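Local coordinates for extracellular solute-binding protein (Bordetella parapertussis, PDB 3PU5), which probably binds a small solute, perhaps a polyamine, outside the cytoplasmic membrane and delivers it to a transporter for uptake, at residues Trp129-Phe132 / Val133-Val137; Gln81-Glu84 / Lys85-Pro88. One frame throughout, in Å; residues are numbered along the deposited sequence.

Interaction 1 (Trp129-Phe132 / Val133-Val137)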
loop_
_atom_site.group_PDB
_atom_site.type_symbol
_atom_site.label_atom_id
_atom_site.label_comp_id
_atom_site.label_asym_id
_atom_site.label_seq_id
_atom_site.Cartn_x
_atom_site.Cartn_y
_atom_site.Cartn_z
ATOM N N TRP A 129 14.993 5.936 -8.940
ATOM C CA TRP A 129 15.097 6.730 -7.719
ATOM C C TRP A 129 16.446 7.438 -7.670
ATOM O O TRP A 129 16.562 8.582 -7.208
ATOM C CB TRP A 129 14.996 5.823 -6.492
ATOM C CG TRP A 129 13.629 5.235 -6.246
ATOM C CD1 TRP A 129 13.254 3.917 -6.366
ATOM C CD2 TRP A 129 12.465 5.948 -5.821
ATOM N NE1 TRP A 129 11.921 3.775 -6.036
ATOM C CE2 TRP A 129 11.415 5.009 -5.707
ATOM C CE3 TRP A 129 12.207 7.294 -5.525
ATOM C CZ2 TRP A 129 10.124 5.376 -5.312
ATOM C CZ3 TRP A 129 10.929 7.658 -5.137
ATOM C CH2 TRP A 129 9.902 6.701 -5.032
ATOM N N LYS A 130 17.479 6.726 -8.111
ATOM C CA LYS A 130 18.832 7.263 -8.102
ATOM C C LYS A 130 18.928 8.475 -9.033
ATOM O O LYS A 130 19.512 9.502 -8.676
ATOM C CB LYS A 130 19.834 6.169 -8.505
ATOM C CG LYS A 130 21.286 6.610 -8.503
ATOM C CD LYS A 130 22.213 5.421 -8.757
ATOM C CE LYS A 130 22.139 4.405 -7.612
ATOM N NZ LYS A 130 22.489 3.006 -8.037
ATOM N N GLU A 131 18.349 8.356 -10.225
ATOM C CA GLU A 131 18.347 9.470 -11.171
ATOM C C GLU A 131 17.562 10.650 -10.584
ATOM O O GLU A 131 18.011 11.792 -10.617
ATOM C CB GLU A 131 17.733 9.040 -12.500
ATOM C CG GLU A 131 17.759 10.125 -13.544
ATOM C CD GLU A 131 17.177 9.693 -14.873
ATOM O OE1 GLU A 131 16.919 8.482 -15.054
ATOM O OE2 GLU A 131 16.975 10.573 -15.737
ATOM N N PHE A 132 16.382 10.361 -10.047
ATOM C CA PHE A 132 15.578 11.368 -9.359
ATOM C C PHE A 132 16.392 12.123 -8.306
ATOM O O PHE A 132 16.391 13.356 -8.263
ATOM C CB PHE A 132 14.366 10.691 -8.705
ATOM C CG PHE A 132 13.576 11.596 -7.801
ATOM C CD1 PHE A 132 13.120 12.819 -8.255
ATOM C CD2 PHE A 132 13.279 11.213 -6.498
ATOM C CE1 PHE A 132 12.384 13.657 -7.418
ATOM C CE2 PHE A 132 12.543 12.044 -5.658
ATOM C CZ PHE A 132 12.093 13.266 -6.122
ATOM N N VAL A 133 17.079 11.380 -7.448
ATOM C CA VAL A 133 17.900 11.991 -6.403
ATOM C C VAL A 133 19.050 12.834 -6.971
ATOM O O VAL A 133 19.201 14.004 -6.634
ATOM C CB VAL A 133 18.477 10.929 -5.432
ATOM C CG1 VAL A 133 19.466 11.575 -4.456
ATOM C CG2 VAL A 133 17.359 10.225 -4.689
ATOM N N GLU A 134 19.853 12.238 -7.839
ATOM C CA GLU A 134 21.066 12.895 -8.303
ATOM C C GLU A 134 20.752 14.102 -9.171
ATOM O O GLU A 134 21.443 15.106 -9.097
ATOM C CB GLU A 134 21.968 11.915 -9.054
ATOM C CG GLU A 134 22.460 10.753 -8.210
ATOM C CD GLU A 134 23.214 11.187 -6.958
ATOM O OE1 GLU A 134 23.820 12.284 -6.954
ATOM O OE2 GLU A 134 23.204 10.419 -5.970
ATOM N N ARG A 135 19.710 14.010 -9.994
ATOM C CA ARG A 135 19.303 15.153 -10.804
ATOM C C ARG A 135 18.709 16.268 -9.927
ATOM O O ARG A 135 18.921 17.461 -10.187
ATOM C CB ARG A 135 18.353 14.728 -11.936
ATOM C CG ARG A 135 19.056 13.957 -13.063
ATOM C CD ARG A 135 18.094 13.536 -14.181
ATOM N NE ARG A 135 17.559 14.675 -14.925
ATOM C CZ ARG A 135 16.650 14.579 -15.896
ATOM N NH1 ARG A 135 16.175 13.389 -16.245
ATOM N NH2 ARG A 135 16.217 15.670 -16.522
ATOM N N THR A 136 17.976 15.889 -8.881
ATOM C CA THR A 136 17.482 16.893 -7.936
ATOM C C THR A 136 18.644 17.666 -7.302
ATOM O O THR A 136 18.663 18.894 -7.289
ATOM C CB THR A 136 16.644 16.252 -6.818
ATOM O OG1 THR A 136 15.448 15.705 -7.383
ATOM C CG2 THR A 136 16.278 17.293 -5.754
ATOM N N VAL A 137 19.609 16.922 -6.775
ATOM C CA VAL A 137 20.778 17.485 -6.105
ATOM C C VAL A 137 21.631 18.356 -7.057
ATOM O O VAL A 137 22.227 19.353 -6.636
ATOM C CB VAL A 137 21.614 16.337 -5.459
ATOM C CG1 VAL A 137 22.889 16.857 -4.823
ATOM C CG2 VAL A 137 20.753 15.579 -4.438
#

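Interaction 2 (Gln81-Glu84 / Lys85-Pro88)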
loop_
_atom_site.group_PDB
_atom_site.type_symbol
_atom_site.label_atom_id
_atom_site.label_comp_id
_atom_site.label_asym_id
_atom_site.label_seq_id
_atom_site.Cartn_x
_atom_site.Cartn_y
_atom_site.Cartn_z
ATOM N N GLN A 81 -4.117 -19.283 11.951
ATOM C CA GLN A 81 -3.187 -19.737 10.922
ATOM C C GLN A 81 -3.924 -20.047 9.619
ATOM O O GLN A 81 -5.025 -20.600 9.630
ATOM C CB GLN A 81 -2.406 -20.969 11.404
ATOM C CG GLN A 81 -3.294 -22.184 11.712
ATOM C CD GLN A 81 -2.532 -23.345 12.351
ATOM O OE1 GLN A 81 -1.761 -24.050 11.683
ATOM N NE2 GLN A 81 -2.758 -23.556 13.648
ATOM N N VAL A 82 -3.326 -19.668 8.498
ATOM C CA VAL A 82 -3.882 -19.985 7.195
ATOM C C VAL A 82 -2.763 -20.415 6.257
ATOM O O VAL A 82 -1.629 -19.948 6.374
ATOM C CB VAL A 82 -4.643 -18.786 6.565
ATOM C CG1 VAL A 82 -5.939 -18.497 7.322
ATOM C CG2 VAL A 82 -3.756 -17.542 6.506
ATOM N N ASP A 83 -3.087 -21.306 5.328
ATOM C CA ASP A 83 -2.131 -21.729 4.316
ATOM C C ASP A 83 -2.843 -22.231 3.069
ATOM O O ASP A 83 -4.067 -22.141 2.954
ATOM C CB ASP A 83 -1.182 -22.807 4.869
ATOM C CG ASP A 83 -1.912 -24.053 5.340
ATOM O OD1 ASP A 83 -2.953 -24.412 4.751
ATOM O OD2 ASP A 83 -1.432 -24.687 6.302
ATOM N N GLU A 84 -2.065 -22.768 2.138
ATOM C CA GLU A 84 -2.590 -23.225 0.857
ATOM C C GLU A 84 -3.608 -24.360 0.968
ATOM O O GLU A 84 -4.418 -24.555 0.063
ATOM C CB GLU A 84 -1.425 -23.605 -0.061
ATOM C CG GLU A 84 -0.465 -22.433 -0.234
ATOM C CD GLU A 84 0.895 -22.829 -0.763
ATOM O OE1 GLU A 84 1.064 -23.995 -1.196
ATOM O OE2 GLU A 84 1.796 -21.957 -0.745
ATOM N N LYS A 85 -3.571 -25.106 2.068
ATOM C CA LYS A 85 -4.565 -26.150 2.304
ATOM C C LYS A 85 -5.918 -25.524 2.604
ATOM O O LYS A 85 -6.925 -25.873 1.983
ATOM C CB LYS A 85 -4.160 -27.045 3.479
ATOM C CG LYS A 85 -3.052 -28.038 3.173
ATOM C CD LYS A 85 -1.709 -27.604 3.746
ATOM C CE LYS A 85 -1.029 -26.542 2.891
ATOM N NZ LYS A 85 0.405 -26.329 3.277
ATOM N N SER A 86 -5.938 -24.593 3.555
ATOM C CA SER A 86 -7.186 -23.992 4.011
ATOM C C SER A 86 -7.647 -22.814 3.143
ATOM O O SER A 86 -8.833 -22.510 3.078
ATOM C CB SER A 86 -7.058 -23.555 5.469
ATOM O OG SER A 86 -5.909 -22.748 5.657
ATOM N N VAL A 87 -6.699 -22.148 2.496
ATOM C CA VAL A 87 -7.001 -21.003 1.645
ATOM C C VAL A 87 -6.189 -21.166 0.360
ATOM O O VAL A 87 -5.112 -20.598 0.224
ATOM C CB VAL A 87 -6.654 -19.649 2.350
ATOM C CG1 VAL A 87 -7.073 -18.452 1.489
ATOM C CG2 VAL A 87 -7.309 -19.566 3.734
ATOM N N PRO A 88 -6.706 -21.968 -0.583
ATOM C CA PRO A 88 -5.983 -22.349 -1.802
ATOM C C PRO A 88 -5.400 -21.164 -2.570
ATOM O O PRO A 88 -4.328 -21.290 -3.142
ATOM C CB PRO A 88 -7.058 -23.064 -2.630
ATOM C CG PRO A 88 -7.996 -23.617 -1.607
ATOM C CD PRO A 88 -8.041 -22.593 -0.513
HETATM O O HOH W 1 -5.417 -23.376 8.250
#

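Interaction 1 (Trp129-Phe132 / Val133-Val137)
E131 and R135, one helical turn apart, run side by side and join in a salt bridge, NH1 of R135 lying 3.0 Å from OE2 of E131. The carboxylate and guanidinium planes are only 21° apart, and the oxygen sits at the edge of the guanidinium, nearly in its plane; NH1 for its part meets OE2 on the anti side. Reach comes from the extended glutamate chain, with CG anti to the backbone N (chi1 -177°), while the bend at chi3 of R135 swings the guanidinium toward OE2. The aliphatic parts also touch, CG of E131 standing 3.5 Å from CD of R135. The next pair down the helix works differently: the OG1 of T136 donates to F132 O, one turn earlier, at 2.7 Å, while T136 N reaches the same oxygen at 3.1 Å from the other face of the carbonyl plane. Two bonds thus grip one acceptor. The F132 ring lies alongside, its CE1 3.7 Å from T136 OG1. All this rides on the regular i to i+4 ladder of helix 129-138, in what its family indicates is a type II periplasmic-binding-protein fold, with W129 and F132 turned onto strand 111-117 and V133 packed against helices 156-167 and 174-184. Farther out, the other carboxylate oxygen of E131 accepts from K127 N, and R135 NE pairs with E140. S128 OG takes E131 N in the manner of an N-cap, and the carboxylate of E235 receives the amides of W129 and K130. The carboxylate of E134 reaches Y167 OH and forms a salt bridge with R183.

Interaction 2 (Gln81-Glu84 / Lys85-Pro88)
One isolated helix-like turn starts at D83, in the loop between helix 67-75 and strand 106-107, where an Asx turn (K85 N to OD1) overlaps a capping-box pattern: S86 N to D83 OD1, and D83 N to S86 OG. OD1 of D83 reaches forward along the chain and accepts two amides. K85 N lies 2.8 Å from OD1, approaching from above the carboxylate plane with a bent N-H...O angle of 131°; S86 N lies 3.2 Å from it and comes nearly along the C-O axis. The aspartate can do this because its CG stands between the backbone N and the carbonyl carbon (chi1 60°). In return, S86 OG accepts from D83 N at 3.2 Å in an almost straight bond, and a water joins that hydroxyl to Q81 O. One turn of backbone then follows, V87 N donating to D83 O at 2.7 Å, with the donor almost in line with the carbonyl. Across the carboxylate the K85 chain, bent at chi2 and chi3, lays its CE 3.4 Å from D83 OD1, and the NZ to OD2 salt bridge is long at 3.9 Å. Apart from these polar bonds, CG2 of V87 packs on CB of V82 at 4.0 Å. V82 is also paired through its backbone with G103, and S86, V87 and P88 rest on helix 252-262. With two amide donors on one oxygen and a lysine ammonium group near the other, the carboxylate of D83 is likely to be stabilised in its ionised form, its orientation probably set by the two amides, the long salt bridge adding less.

Overall arrangement
From the N terminus the chain first meets interaction 2, in the long loop that leads from helix 67-75 to strand 106-107, and only afterwards interaction 1, in helix 129-138 following strand 111-117. Both are local, so neither closes a long loop; they stand in series and neither nest nor cross. The centres of interactions 1 and 2 are about 43 Å apart, on opposite sides of the centre of the chain, and the nearest atoms of interactions 1 and 2 are about 28 Å apart. Interaction 2 shapes a turn against helix 252-262, whereas interaction 1 belongs to a helix whose side chains touch strand 111-117 and helices 156-167 and 174-184, consistent with places in the two separate lobes of a solute-binding protein.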